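Solute-binding protein from Thermoactinomyces vulgaris binds beta-cyclodextrin and probably delivers cyclodextrins and maltodextrins to a membrane sugar transporter. Local coordinates of one contact, PDB 2ZYN (chain A, 1.70 Å), residues A132-K137 and V262-L267, beside the matching contact of the related maltose ABC transporter, periplasmic maltose-binding protein from Thermotoga maritima, PDB 2GHA (chain B, 1.60 Å), residues A112-K117 and Y243-I248. Both blocks share one frame: the second was fitted to the first on N, CA, C and O of the twelve residues, RMSD 0.33 Å. Numbering follows each deposited sequence.

Structure 1 (2ZYN); sequences ALIYNK and VGVAPL.
Leu133 and Ala265, and likewise Tyr135 and Gly263, form hydrogen-bonded antiparallel pairs that join strand 132-136 to strand 262-265, an edge strand of a four-stranded mixed sheet; strand 242-247 flanks 132-136 on its other side, and the Ile134 side chain is about 10 Å from a bound glucose unit. Backbone bonds run both ways in each pair; Tyr135 O accepts from Gly263 N at 2.8 Å. The Tyr135 ring folds back over the neighbouring strand because its CG stands between the backbone N and the carbonyl carbon (chi1 61°). One ring face receives Gly263 CA in a CH-pi contact, 3.9 Å from the centroid, where a side chain at Gly263 would collide with the ring. A water bridges Tyr135 OH, at 2.9 Å, and Val264 O, to which it donates. On the other face of the sheet, Ile134 CG2 lies 4.4 Å from Val262 CB, and Tyr255 of helix 252-257 touches both residues. Past the strand end, buried Leu267 sets CD2 against the backbone, 3.6 Å from Ala132 C, and also touches Ile246 and Thr277.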
loop_
_atom_site.group_PDB
_atom_site.type_symbol
_atom_site.label_atom_id
_atom_site.label_comp_id
_atom_site.label_asym_id
_atom_site.label_seq_id
_atom_site.Cartn_x
_atom_site.Cartn_y
_atom_site.Cartn_z
ATOM N N ALA A 132 1.576 6.359 -8.512
ATOM C CA ALA A 132 1.563 7.446 -9.476
ATOM C C ALA A 132 1.999 6.883 -10.817
ATOM O O ALA A 132 2.155 5.665 -10.956
ATOM C CB ALA A 132 2.480 8.584 -9.029
ATOM N N LEU A 133 2.162 7.759 -11.807
ATOM C CA LEU A 133 2.661 7.360 -13.112
ATOM C C LEU A 133 4.181 7.401 -13.080
ATOM O O LEU A 133 4.781 8.468 -12.949
ATOM C CB LEU A 133 2.120 8.289 -14.207
ATOM C CG LEU A 133 2.213 7.798 -15.658
ATOM C CD1 LEU A 133 1.358 6.557 -15.881
ATOM C CD2 LEU A 133 1.786 8.901 -16.606
ATOM N N ILE A 134 4.792 6.224 -13.156
ATOM C CA ILE A 134 6.243 6.106 -13.222
ATOM C C ILE A 134 6.602 5.790 -14.664
ATOM O O ILE A 134 6.149 4.791 -15.219
ATOM C CB ILE A 134 6.788 4.997 -12.280
ATOM C CG1 ILE A 134 6.277 5.194 -10.846
ATOM C CG2 ILE A 134 8.319 4.972 -12.303
ATOM C CD1 ILE A 134 6.514 3.999 -9.938
ATOM N N TYR A 135 7.403 6.656 -15.276
ATOM C CA TYR A 135 7.733 6.485 -16.684
ATOM C C TYR A 135 9.229 6.438 -16.948
ATOM O O TYR A 135 10.030 7.027 -16.213
ATOM C CB TYR A 135 7.033 7.542 -17.557
ATOM C CG TYR A 135 7.397 8.975 -17.243
ATOM C CD1 TYR A 135 8.303 9.677 -18.042
ATOM C CD2 TYR A 135 6.828 9.637 -16.155
ATOM C CE1 TYR A 135 8.636 10.998 -17.761
ATOM C CE2 TYR A 135 7.161 10.956 -15.862
ATOM C CZ TYR A 135 8.062 11.629 -16.668
ATOM O OH TYR A 135 8.388 12.934 -16.376
ATOM N N ASN A 136 9.581 5.703 -18.000
ATOM C CA ASN A 136 10.930 5.659 -18.542
ATOM C C ASN A 136 11.162 6.914 -19.384
ATOM O O ASN A 136 10.521 7.098 -20.420
ATOM C CB ASN A 136 11.085 4.385 -19.383
ATOM C CG ASN A 136 12.520 4.115 -19.807
ATOM O OD1 ASN A 136 13.357 5.019 -19.857
ATOM N ND2 ASN A 136 12.805 2.859 -20.133
ATOM N N LYS A 137 12.070 7.777 -18.929
ATOM C CA LYS A 137 12.318 9.066 -19.593
ATOM C C LYS A 137 12.961 8.918 -20.973
ATOM O O LYS A 137 12.891 9.832 -21.797
ATOM C CB LYS A 137 13.154 9.993 -18.705
ATOM C CG LYS A 137 12.377 10.601 -17.536
ATOM C CD LYS A 137 13.255 11.464 -16.635
ATOM C CE LYS A 137 13.558 12.820 -17.263
ATOM N NZ LYS A 137 14.193 13.763 -16.295
ATOM N N VAL A 262 14.109 7.224 -14.397
ATOM C CA VAL A 262 12.708 7.276 -13.996
ATOM C C VAL A 262 12.177 8.693 -13.802
ATOM O O VAL A 262 12.846 9.553 -13.224
ATOM C CB VAL A 262 12.439 6.433 -12.713
ATOM C CG1 VAL A 262 12.662 4.957 -12.990
ATOM C CG2 VAL A 262 13.306 6.892 -11.545
ATOM N N GLY A 263 10.971 8.920 -14.310
ATOM C CA GLY A 263 10.207 10.127 -14.015
ATOM C C GLY A 263 8.938 9.736 -13.285
ATOM O O GLY A 263 8.414 8.640 -13.489
ATOM N N VAL A 264 8.450 10.618 -12.420
ATOM C CA VAL A 264 7.208 10.363 -11.691
ATOM C C VAL A 264 6.280 11.564 -11.808
ATOM O O VAL A 264 6.684 12.697 -11.542
ATOM C CB VAL A 264 7.461 10.018 -10.202
ATOM C CG1 VAL A 264 6.146 9.697 -9.482
ATOM C CG2 VAL A 264 8.434 8.849 -10.075
ATOM N N ALA A 265 5.043 11.308 -12.222
ATOM C CA ALA A 265 4.029 12.349 -12.340
ATOM C C ALA A 265 2.713 11.867 -11.736
ATOM O O ALA A 265 2.458 10.662 -11.701
ATOM C CB ALA A 265 3.840 12.736 -13.801
ATOM N N PRO A 266 1.876 12.800 -11.239
ATOM C CA PRO A 266 0.531 12.376 -10.848
ATOM C C PRO A 266 -0.195 11.737 -12.032
ATOM O O PRO A 266 0.138 12.018 -13.184
ATOM C CB PRO A 266 -0.156 13.685 -10.432
ATOM C CG PRO A 266 0.724 14.790 -10.937
ATOM C CD PRO A 266 2.106 14.233 -10.980
ATOM N N LEU A 267 -1.164 10.870 -11.758
ATOM C CA LEU A 267 -1.914 10.228 -12.830
ATOM C C LEU A 267 -2.626 11.301 -13.650
ATOM O O LEU A 267 -3.163 12.249 -13.079
ATOM C CB LEU A 267 -2.925 9.217 -12.276
ATOM C CG LEU A 267 -2.419 8.034 -11.440
ATOM C CD1 LEU A 267 -3.568 7.105 -11.105
ATOM C CD2 LEU A 267 -1.312 7.263 -12.150
HETATM O O HOH W 1 7.642 14.300 -13.969
#

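Structure 2 (2GHA); sequences ALIYNK and YGVAPI.
Leu113 with Ala246 and Tyr115 with Gly244 are the hydrogen-bonded antiparallel pairs between strands 112-116 and 243-246. Each pair exchanges backbone bonds in both directions, Tyr115 O accepting from Gly244 N at 2.8 Å. With CG between the backbone N and the carbonyl carbon (chi1 62°), the Tyr115 ring folds back over the neighbouring strand. Gly244 CA sits over one ring face in a CH-pi contact, 3.9 Å from the centroid, and a side chain on Gly244 would collide with the ring. A water bridges Tyr115 OH, at 2.6 Å, and Val245 O, to which it donates. On the other face of the sheet, Tyr243 CB lies 4.1 Å from Ile114 CG2, the two side chains running side by side in the same direction. Helix 233-238 packs there, Ile233 touching both, and the Tyr243 hydroxyl reaches Asp317 in a hydrogen bond. Past the strand end, Ile248 sets CG1 against the backbone, 4.0 Å from Ala112 C, and Ile227 and Ala257 also touch this buried side chain.

Comparison
Val262(A) stands where Tyr243(B) does, their CB atoms 1.1 Å apart after superposition. CG2 of Val262(A) and CG of Tyr243(B) fall near each other, 1.2 Å apart, whereas CG1 of Val262(A) has no counterpart. CD1, CE1, CE2, CZ and OH are extra in the tyrosine, an aromatic side chain whose OH hydrogen-bonds Asp317(B), a polar link that the valine side chain cannot make. Both still touch Ile134(A) or Ile114(B) through CB. The CB also faces the carbonyl oxygen across the strands: Val262(A) CB is 4.3 Å from Tyr135(A) O, and Tyr243(B) CB is 3.4 Å from Tyr115(B) O. At the other end, Leu267(A) corresponds to Ile248(B). CG of Leu267(A) and CG1 of Ile248(B) are 0.4 Å apart, and their CD1 atoms 0.8 Å apart, while CG2 of Ile248(B) is extra. In this buried site the branch is at the gamma carbon in Leu267(A) and at the beta carbon in Ile248(B), with the touches to Ala132(A)/Ala112(B) and Leu133(A)/Leu113(B) kept. The paired backbone bonds, the bridging water and the side chains of Ile134(A), Tyr135(A), Val264(A) and their counterparts keep their places. Last, the exposed tails of Lys137(A) and Lys117(B) part at chi3 (76° against -178°), the NZ atoms 1.6 Å apart after superposition.

Structure 2 (2GHA)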
loop_
_atom_site.group_PDB
_atom_site.type_symbol
_atom_site.label_atom_id
_atom_site.label_comp_id
_atom_site.label_asym_id
_atom_site.label_seq_id
_atom_site.Cartn_x
_atom_site.Cartn_y
_atom_site.Cartn_z
ATOM N N ALA B 112 1.219 6.465 -8.596
ATOM C CA ALA B 112 1.404 7.598 -9.487
ATOM C C ALA B 112 1.858 7.035 -10.827
ATOM O O ALA B 112 2.068 5.835 -10.952
ATOM C CB ALA B 112 2.417 8.529 -8.923
ATOM N N LEU B 113 1.997 7.907 -11.807
ATOM C CA LEU B 113 2.597 7.540 -13.069
ATOM C C LEU B 113 4.107 7.530 -12.921
ATOM O O LEU B 113 4.720 8.558 -12.585
ATOM C CB LEU B 113 2.227 8.548 -14.156
ATOM C CG LEU B 113 2.594 8.134 -15.587
ATOM C CD1 LEU B 113 1.656 7.056 -16.091
ATOM C CD2 LEU B 113 2.562 9.380 -16.488
ATOM N N ILE B 114 4.712 6.381 -13.192
ATOM C CA ILE B 114 6.160 6.272 -13.229
ATOM C C ILE B 114 6.481 6.019 -14.682
ATOM O O ILE B 114 5.891 5.135 -15.316
ATOM C CB ILE B 114 6.672 5.134 -12.302
ATOM C CG1 ILE B 114 6.138 5.371 -10.888
ATOM C CG2 ILE B 114 8.225 5.079 -12.303
ATOM C CD1 ILE B 114 6.465 4.233 -9.937
ATOM N N TYR B 115 7.405 6.804 -15.229
ATOM C CA TYR B 115 7.661 6.728 -16.668
ATOM C C TYR B 115 9.161 6.682 -16.949
ATOM O O TYR B 115 9.972 7.202 -16.177
ATOM C CB TYR B 115 6.946 7.866 -17.398
ATOM C CG TYR B 115 7.407 9.238 -17.004
ATOM C CD1 TYR B 115 8.314 9.937 -17.789
ATOM C CD2 TYR B 115 6.952 9.845 -15.838
ATOM C CE1 TYR B 115 8.759 11.198 -17.430
ATOM C CE2 TYR B 115 7.400 11.113 -15.459
ATOM C CZ TYR B 115 8.303 11.794 -16.262
ATOM O OH TYR B 115 8.734 13.049 -15.846
ATOM N N ASN B 116 9.526 5.960 -17.998
ATOM C CA ASN B 116 10.898 5.788 -18.412
ATOM C C ASN B 116 11.178 6.876 -19.430
ATOM O O ASN B 116 10.620 6.860 -20.533
ATOM C CB ASN B 116 11.091 4.382 -18.989
ATOM C CG ASN B 116 12.552 4.071 -19.406
ATOM O OD1 ASN B 116 13.308 4.960 -19.805
ATOM N ND2 ASN B 116 12.927 2.791 -19.339
ATOM N N LYS B 117 12.061 7.797 -19.059
ATOM C CA LYS B 117 12.345 8.977 -19.870
ATOM C C LYS B 117 13.018 8.622 -21.205
ATOM O O LYS B 117 13.014 9.447 -22.131
ATOM C CB LYS B 117 13.183 9.984 -19.068
ATOM C CG LYS B 117 12.438 10.609 -17.897
ATOM C CD LYS B 117 13.351 11.488 -17.088
ATOM C CE LYS B 117 12.650 12.098 -15.864
ATOM N NZ LYS B 117 13.583 12.919 -15.048
ATOM N N TYR B 243 13.961 7.197 -14.745
ATOM C CA TYR B 243 12.525 7.309 -14.596
ATOM C C TYR B 243 12.161 8.697 -14.060
ATOM O O TYR B 243 12.981 9.385 -13.431
ATOM C CB TYR B 243 11.975 6.211 -13.637
ATOM C CG TYR B 243 12.503 6.415 -12.249
ATOM C CD1 TYR B 243 11.847 7.260 -11.356
ATOM C CD2 TYR B 243 13.718 5.858 -11.853
ATOM C CE1 TYR B 243 12.383 7.528 -10.111
ATOM C CE2 TYR B 243 14.252 6.121 -10.603
ATOM C CZ TYR B 243 13.584 6.954 -9.739
ATOM O OH TYR B 243 14.119 7.205 -8.468
ATOM N N GLY B 244 10.911 9.077 -14.279
ATOM C CA GLY B 244 10.280 10.177 -13.552
ATOM C C GLY B 244 8.985 9.708 -12.896
ATOM O O GLY B 244 8.468 8.618 -13.215
ATOM N N VAL B 245 8.481 10.559 -12.004
ATOM C CA VAL B 245 7.229 10.363 -11.294
ATOM C C VAL B 245 6.323 11.569 -11.492
ATOM O O VAL B 245 6.748 12.703 -11.315
ATOM C CB VAL B 245 7.488 10.197 -9.799
ATOM C CG1 VAL B 245 6.194 9.984 -9.064
ATOM C CG2 VAL B 245 8.430 9.015 -9.583
ATOM N N ALA B 246 5.069 11.326 -11.836
ATOM C CA ALA B 246 4.117 12.385 -12.084
ATOM C C ALA B 246 2.758 11.895 -11.614
ATOM O O ALA B 246 2.576 10.698 -11.477
ATOM C CB ALA B 246 4.085 12.670 -13.561
ATOM N N PRO B 247 1.792 12.800 -11.362
ATOM C CA PRO B 247 0.462 12.290 -11.077
ATOM C C PRO B 247 -0.061 11.455 -12.234
ATOM O O PRO B 247 0.355 11.638 -13.392
ATOM C CB PRO B 247 -0.385 13.568 -10.921
ATOM C CG PRO B 247 0.585 14.617 -10.584
ATOM C CD PRO B 247 1.827 14.278 -11.341
ATOM N N ILE B 248 -0.973 10.546 -11.934
ATOM C CA ILE B 248 -1.679 9.807 -12.976
ATOM C C ILE B 248 -2.320 10.897 -13.840
ATOM O O ILE B 248 -2.813 11.879 -13.300
ATOM C CB ILE B 248 -2.729 8.876 -12.361
ATOM C CG1 ILE B 248 -2.043 7.809 -11.499
ATOM C CG2 ILE B 248 -3.592 8.218 -13.449
ATOM C CD1 ILE B 248 -2.940 7.077 -10.594
HETATM O O HOH W 2 7.789 14.035 -13.676
#